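Local coordinates for cytochrome c6 (Synechococcus sp., PDB 4EIE), which probably carries electrons in photosynthetic electron transport through a covalently attached heme c whose iron cycles between oxidation states, at residues Q5-F10 / S74-Q79; A46-V51 / E69-S74. One frame throughout, in Å; residues are numbered along the deposited sequence. Where two conformers were deposited one is given.

How the contacts relate
Both contacts lean on helix 67-82 and share Ser74, so the C-terminal helix is gripped by helix 5-13 in contact 1 and by helix 44-53 in contact 2, with centres about 8 Å apart. Contact 1 is partly buried and aromatic: one tyrosine ring lies against a glycine-alanine surface, and a sodium ion sits on the outer side of the helix. Contact 2 is buried and aliphatic, with a serine hydroxyl turned back into its own helix. Both reach the heme, contact 1 through Val77 and contact 2 through Leu50 and Val51. The two also touch each other, Ile9 CG2 resting 3.7 Å from Val73 CB, which makes one continuous packed region between the three helices.

Contact 1 of 2, residues Q5-F10 / S74-Q79; sequences QGAQIF and SQYVLQ. With NA (sodium ion), chain H.
Gly6 and Tyr76 mark the crossing of helices 5-10 and 74-79, their CA atoms 5.3 Å apart. The axes, inclined at 93°, approach to 8.3 Å. With no side chain on Gly6, CB of Tyr76 settles on the backbone, 3.8 Å from Gly6 C. The Tyr76 side chain leaves its helix with CG anti to the backbone N (chi1 174°), which puts CG against Gly6 C and Ala7 N, and the ring continues alongside Ala7 to Phe10. CA of Ala7 lies over the centre of one ring face, 3.8 Å from the centroid, a CH-pi contact, while CB of Ala7 covers the CE1 side. This near-perpendicular crossing of N- and C-terminal helices is the hallmark of the class I cytochrome c fold. Farther along, CB and CG of Phe10 meet the CD2-CE2 side of Tyr76, with the ring planes oblique at 54°. Val77 reaches the Phe10 ring through CG2, which is 3.7 Å from CD1 of Phe10, and also touches the heme. Phe10 in turn lies close to Cys14, which is bonded covalently to the heme, and His18, an axial ligand of its iron. Facing away from this interface, Gln8 binds a sodium ion through OE1 at 2.4 Å; Glu11 is another ligand, and a bound water links the ion to Gln8 O.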
loop_
_atom_site.group_PDB
_atom_site.type_symbol
_atom_site.label_atom_id
_atom_site.label_comp_id
_atom_site.label_asym_id
_atom_site.label_seq_id
_atom_site.Cartn_x
_atom_site.Cartn_y
_atom_site.Cartn_z
ATOM N N GLN A 5 -13.295 -5.277 1.224
ATOM C CA GLN A 5 -13.027 -4.035 1.962
ATOM C C GLN A 5 -11.666 -3.511 1.626
ATOM O O GLN A 5 -11.509 -2.334 1.443
ATOM C CB GLN A 5 -13.066 -4.210 3.468
ATOM C CG GLN A 5 -13.131 -2.924 4.181
ATOM C CD GLN A 5 -12.793 -3.054 5.617
ATOM O OE1 GLN A 5 -12.400 -4.127 6.066
ATOM N NE2 GLN A 5 -12.924 -1.965 6.357
ATOM N N GLY A 6 -10.652 -4.362 1.564
ATOM C CA GLY A 6 -9.292 -3.857 1.273
ATOM C C GLY A 6 -9.210 -3.191 -0.054
ATOM O O GLY A 6 -8.596 -2.127 -0.187
ATOM N N ALA A 7 -9.839 -3.775 -1.073
ATOM C CA ALA A 7 -9.880 -3.166 -2.399
ATOM C C ALA A 7 -10.611 -1.827 -2.386
ATOM O O ALA A 7 -10.219 -0.893 -3.055
ATOM C CB ALA A 7 -10.488 -4.124 -3.410
ATOM N N GLN A 8 -11.749 -1.779 -1.672
ATOM C CA GLN A 8 -12.509 -0.555 -1.583
ATOM C C GLN A 8 -11.708 0.578 -0.914
ATOM O O GLN A 8 -11.710 1.720 -1.367
ATOM C CB GLN A 8 -13.817 -0.796 -0.832
ATOM C CG GLN A 8 -14.786 -1.710 -1.541
ATOM C CD GLN A 8 -15.239 -1.159 -2.864
ATOM O OE1 GLN A 8 -15.610 0.013 -2.974
ATOM N NE2 GLN A 8 -15.165 -1.984 -3.895
ATOM N N ILE A 9 -11.011 0.229 0.168
ATOM C CA ILE A 9 -10.197 1.206 0.847
ATOM C C ILE A 9 -9.104 1.703 -0.091
ATOM O O ILE A 9 -8.800 2.886 -0.177
ATOM C CB ILE A 9 -9.589 0.580 2.127
ATOM C CG1 ILE A 9 -10.664 0.270 3.151
ATOM C CG2 ILE A 9 -8.520 1.513 2.745
ATOM C CD1 ILE A 9 -10.248 -0.785 4.145
ATOM N N PHE A 10 -8.485 0.759 -0.816
ATOM C CA PHE A 10 -7.439 1.095 -1.758
ATOM C C PHE A 10 -7.962 2.067 -2.811
ATOM O O PHE A 10 -7.332 3.078 -3.111
ATOM C CB PHE A 10 -6.869 -0.176 -2.425
ATOM C CG PHE A 10 -5.646 0.112 -3.251
ATOM C CD1 PHE A 10 -4.376 0.085 -2.642
ATOM C CD2 PHE A 10 -5.728 0.420 -4.571
ATOM C CE1 PHE A 10 -3.243 0.378 -3.393
ATOM C CE2 PHE A 10 -4.585 0.689 -5.310
ATOM C CZ PHE A 10 -3.384 0.676 -4.722
ATOM N N SER A 74 -3.672 -3.322 3.685
ATOM C CA SER A 74 -2.347 -3.870 3.648
ATOM C C SER A 74 -2.347 -5.289 3.110
ATOM O O SER A 74 -1.480 -5.660 2.329
ATOM C CB SER A 74 -1.679 -3.790 5.020
ATOM O OG SER A 74 -1.472 -2.430 5.403
ATOM N N GLN A 75 -3.315 -6.087 3.540
ATOM C CA GLN A 75 -3.482 -7.426 2.992
ATOM C C GLN A 75 -3.778 -7.354 1.505
ATOM O O GLN A 75 -3.209 -8.122 0.705
ATOM C CB GLN A 75 -4.592 -8.157 3.721
ATOM C CG GLN A 75 -4.957 -9.513 3.114
ATOM C CD GLN A 75 -3.799 -10.491 3.131
ATOM O OE1 GLN A 75 -3.173 -10.713 4.163
ATOM N NE2 GLN A 75 -3.569 -11.145 1.987
ATOM N N TYR A 76 -4.651 -6.448 1.076
ATOM C CA TYR A 76 -4.948 -6.316 -0.361
ATOM C C TYR A 76 -3.683 -6.012 -1.144
ATOM O O TYR A 76 -3.390 -6.635 -2.161
ATOM C CB TYR A 76 -6.000 -5.227 -0.549
ATOM C CG TYR A 76 -6.258 -4.913 -1.988
ATOM C CD1 TYR A 76 -7.009 -5.809 -2.783
ATOM C CD2 TYR A 76 -5.831 -3.741 -2.564
ATOM C CE1 TYR A 76 -7.276 -5.531 -4.119
ATOM C CE2 TYR A 76 -6.069 -3.477 -3.942
ATOM C CZ TYR A 76 -6.818 -4.374 -4.650
ATOM O OH TYR A 76 -7.091 -4.116 -5.974
ATOM N N VAL A 77 -2.907 -5.034 -0.675
ATOM C CA VAL A 77 -1.684 -4.686 -1.350
ATOM C C VAL A 77 -0.697 -5.824 -1.383
ATOM O O VAL A 77 -0.036 -6.068 -2.400
ATOM C CB VAL A 77 -1.072 -3.419 -0.730
ATOM C CG1 VAL A 77 0.348 -3.151 -1.227
ATOM C CG2 VAL A 77 -1.947 -2.229 -1.042
ATOM N N LEU A 78 -0.583 -6.541 -0.273
ATOM C CA LEU A 78 0.324 -7.701 -0.243
ATOM C C LEU A 78 -0.057 -8.710 -1.310
ATOM O O LEU A 78 0.769 -9.155 -2.118
ATOM C CB LEU A 78 0.337 -8.354 1.135
ATOM C CG LEU A 78 1.292 -9.562 1.226
ATOM C CD1 LEU A 78 2.709 -9.155 1.019
ATOM C CD2 LEU A 78 1.157 -10.210 2.619
ATOM N N GLN A 79 -1.326 -9.090 -1.341
ATOM C CA GLN A 79 -1.768 -10.102 -2.275
ATOM C C GLN A 79 -1.591 -9.647 -3.709
ATOM O O GLN A 79 -1.108 -10.404 -4.556
ATOM C CB GLN A 79 -3.084 -10.747 -1.882
ATOM C CG GLN A 79 -4.227 -9.840 -1.980
ATOM C CD GLN A 79 -5.472 -10.392 -1.297
ATOM O OE1 GLN A 79 -5.389 -10.975 -0.201
ATOM N NE2 GLN A 79 -6.634 -10.240 -1.956
HETATM NA NA NA H . -14.997 1.585 -4.638
HETATM O O HOH W 1 -13.943 2.782 -2.682
#

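Contact 2 of 2, residues A46-V51 / E69-S74; sequences AIANLV and EIQAVS. With HEC (heme c), chain B.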
loop_
_atom_site.group_PDB
_atom_site.type_symbol
_atom_site.label_atom_id
_atom_site.label_comp_id
_atom_site.label_asym_id
_atom_site.label_seq_id
_atom_site.Cartn_x
_atom_site.Cartn_y
_atom_site.Cartn_z
ATOM N N ALA A 46 4.764 -5.143 7.456
ATOM C CA ALA A 46 5.636 -4.154 6.847
ATOM C C ALA A 46 4.817 -3.088 6.139
ATOM O O ALA A 46 5.106 -1.891 6.226
ATOM C CB ALA A 46 6.591 -4.842 5.877
ATOM N N ILE A 47 3.820 -3.516 5.393
ATOM C CA ILE A 47 2.972 -2.585 4.680
ATOM C C ILE A 47 2.147 -1.714 5.610
ATOM O O ILE A 47 2.076 -0.508 5.446
ATOM C CB ILE A 47 2.098 -3.342 3.651
ATOM C CG1 ILE A 47 2.958 -4.004 2.585
ATOM C CG2 ILE A 47 1.075 -2.410 2.994
ATOM C CD1 ILE A 47 2.272 -5.120 1.830
ATOM N N ALA A 48 1.556 -2.352 6.630
ATOM C CA ALA A 48 0.746 -1.622 7.587
ATOM C C ALA A 48 1.569 -0.582 8.313
ATOM O O ALA A 48 1.086 0.512 8.575
ATOM C CB ALA A 48 0.101 -2.589 8.592
ATOM N N ASN A 49 2.823 -0.896 8.639
ATOM C CA ASN A 49 3.655 0.102 9.333
ATOM C C ASN A 49 3.838 1.327 8.474
ATOM O O ASN A 49 3.775 2.462 8.971
ATOM C CB ASN A 49 4.998 -0.496 9.708
ATOM C CG ASN A 49 4.916 -1.457 10.890
ATOM O OD1 ASN A 49 3.958 -1.452 11.623
ATOM N ND2 ASN A 49 5.964 -2.251 11.056
ATOM N N LEU A 50 4.104 1.154 7.185
ATOM C CA LEU A 50 4.271 2.275 6.260
ATOM C C LEU A 50 2.971 3.048 6.123
ATOM O O LEU A 50 2.959 4.272 6.157
ATOM C CB LEU A 50 4.737 1.803 4.932
ATOM C CG LEU A 50 4.827 2.876 3.840
ATOM C CD1 LEU A 50 5.697 4.053 4.213
ATOM C CD2 LEU A 50 5.230 2.290 2.540
ATOM N N VAL A 51 1.854 2.354 5.917
ATOM C CA VAL A 51 0.588 3.061 5.750
ATOM C C VAL A 51 0.293 3.873 6.974
ATOM O O VAL A 51 -0.203 4.995 6.892
ATOM C CB VAL A 51 -0.520 2.034 5.455
ATOM C CG1 VAL A 51 -1.871 2.680 5.505
ATOM C CG2 VAL A 51 -0.307 1.423 4.042
ATOM N N GLU A 69 -8.986 -0.982 9.041
ATOM C CA GLU A 69 -8.917 -0.575 7.637
ATOM C C GLU A 69 -7.472 -0.695 7.130
ATOM O O GLU A 69 -7.241 -1.114 6.006
ATOM C CB GLU A 69 -9.387 0.852 7.456
ATOM C CG GLU A 69 -10.910 0.993 7.529
ATOM C CD GLU A 69 -11.357 2.451 7.530
ATOM O OE1 GLU A 69 -10.833 3.264 8.312
ATOM O OE2 GLU A 69 -12.276 2.787 6.740
ATOM N N ILE A 70 -6.513 -0.279 7.935
ATOM C CA ILE A 70 -5.107 -0.380 7.562
ATOM C C ILE A 70 -4.698 -1.840 7.351
ATOM O O ILE A 70 -4.037 -2.170 6.382
ATOM C CB ILE A 70 -4.219 0.376 8.538
ATOM C CG1 ILE A 70 -4.497 1.870 8.475
ATOM C CG2 ILE A 70 -2.755 0.037 8.283
ATOM C CD1 ILE A 70 -3.820 2.714 9.532
ATOM N N GLN A 71 -5.158 -2.719 8.228
ATOM C CA GLN A 71 -4.878 -4.136 8.021
ATOM C C GLN A 71 -5.490 -4.627 6.731
ATOM O O GLN A 71 -4.835 -5.376 6.001
ATOM C CB GLN A 71 -5.370 -4.992 9.197
ATOM C CG GLN A 71 -4.643 -4.779 10.473
ATOM C CD GLN A 71 -3.213 -5.215 10.435
ATOM O OE1 GLN A 71 -2.302 -4.402 10.663
ATOM N NE2 GLN A 71 -2.985 -6.450 10.092
ATOM N N ALA A 72 -6.743 -4.253 6.464
ATOM C CA ALA A 72 -7.387 -4.762 5.298
ATOM C C ALA A 72 -6.711 -4.287 4.000
ATOM O O ALA A 72 -6.496 -5.067 3.082
ATOM C CB ALA A 72 -8.861 -4.376 5.285
ATOM N N VAL A 73 -6.395 -3.001 3.924
ATOM C CA VAL A 73 -5.767 -2.497 2.703
ATOM C C VAL A 73 -4.341 -3.085 2.566
ATOM O O VAL A 73 -3.871 -3.307 1.459
ATOM C CB VAL A 73 -5.802 -0.978 2.624
ATOM C CG1 VAL A 73 -4.807 -0.276 3.570
ATOM C CG2 VAL A 73 -5.568 -0.529 1.189
ATOM N N SER A 74 -3.672 -3.322 3.685
ATOM C CA SER A 74 -2.347 -3.870 3.648
ATOM C C SER A 74 -2.347 -5.289 3.110
ATOM O O SER A 74 -1.480 -5.660 2.329
ATOM C CB SER A 74 -1.679 -3.790 5.020
ATOM O OG SER A 74 -1.472 -2.430 5.403
HETATM FE FE HEC B . 1.925 5.011 -1.064
HETATM C CHA HEC B . 5.189 4.162 -1.195
HETATM C CHB HEC B . 1.138 1.870 -0.001
HETATM C CHC HEC B . -1.304 5.971 -0.573
HETATM C CHD HEC B . 2.629 7.988 -2.486
HETATM N NA HEC B . 2.953 3.353 -0.745
HETATM C C1A HEC B . 4.308 3.166 -0.894
HETATM C C2A HEC B . 4.670 1.812 -0.610
HETATM C C3A HEC B . 3.525 1.162 -0.256
HETATM C C4A HEC B . 2.469 2.130 -0.318
HETATM C CMA HEC B . 3.353 -0.268 0.173
HETATM C CAA HEC B . 6.060 1.234 -0.729
HETATM C CBA HEC B . 6.360 0.852 -2.174
HETATM C CGA HEC B . 7.773 0.419 -2.435
HETATM O O1A HEC B . 8.669 0.611 -1.612
HETATM O O2A HEC B . 8.068 -0.103 -3.574
HETATM N NB HEC B . 0.265 4.132 -0.390
HETATM C C1B HEC B . 0.132 2.830 -0.015
HETATM C C2B HEC B . -1.227 2.556 0.417
HETATM C C3B HEC B . -1.881 3.727 0.348
HETATM C C4B HEC B . -0.946 4.699 -0.193
HETATM C CMB HEC B . -1.748 1.221 0.805
HETATM C CAB HEC B . -3.334 4.074 0.692
HETATM C CBB HEC B . -3.667 3.895 2.124
HETATM N NC HEC B . 0.893 6.671 -1.453
HETATM C C1C HEC B . -0.443 6.842 -1.273
HETATM C C2C HEC B . -0.884 8.052 -1.905
HETATM C C3C HEC B . 0.196 8.609 -2.463
HETATM C C4C HEC B . 1.328 7.756 -2.158
HETATM C CMC HEC B . -2.347 8.452 -2.017
HETATM C CAC HEC B . 0.302 9.867 -3.320
HETATM C CBC HEC B . -0.196 11.073 -2.675
HETATM N ND HEC B . 3.576 5.908 -1.695
HETATM C C1D HEC B . 3.715 7.190 -2.187
HETATM C C2D HEC B . 5.057 7.581 -2.312
HETATM C C3D HEC B . 5.808 6.501 -1.870
HETATM C C4D HEC B . 4.884 5.473 -1.545
HETATM C CMD HEC B . 5.567 8.914 -2.770
HETATM C CAD HEC B . 7.303 6.441 -1.721
HETATM C CBD HEC B . 7.696 6.724 -0.275
HETATM C CGD HEC B . 9.201 6.795 -0.189
HETATM O O1D HEC B . 9.791 7.869 -0.278
HETATM O O2D HEC B . 9.850 5.773 -0.152
#
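The heme pocket of this cytochrome c is walled in part by helix 44-53, whose segment 46-51 packs against 69-74 of the C-terminal helix at an interaxial distance of 8.8 Å and an angle of 126°. Ala48 and Ser74 form the close point. The Ser74 hydroxyl, anti to its own carbonyl carbon (chi1 -65°), lies 3.2 Å from Ala48 CA, but its hydrogen bond runs back along its helix to Ile70 O at 2.8 Å. That carbonyl also accepts from Ser74 N; the two donors come from opposite faces of its plane, so one oxygen satisfies both groups while the buried hydroxyl presses on apolar neighbours. Ile47 CG2 packs against OG and CB of Ser74. Toward the N-terminal end of 69-74, CG2 of Ile70 meets both Ala48 CB and Val51 CG1 at 3.9 Å, the Val51 and Ile70 side chains running antiparallel alongside each other. Gln71, whose CA-CB bond points away, folds back (chi2 -66° turns CD), and OE1 comes 3.7 Å from Ala48 CB at the exposed margin. Val51 has two roles: its CG2 lies 3.5 Å from the heme methyl CMB, and its side chain also neighbours the axial ligand Met58. Leu50 CD2 contacts pyrrole atom C2A. Helix 44-53 meets the heme with Leu50 and Val51 and helix 67-82 with Ile47, Ala48 and Val51; on the other helix, Glu69, Ala72 and Val73 touch helix 5-13.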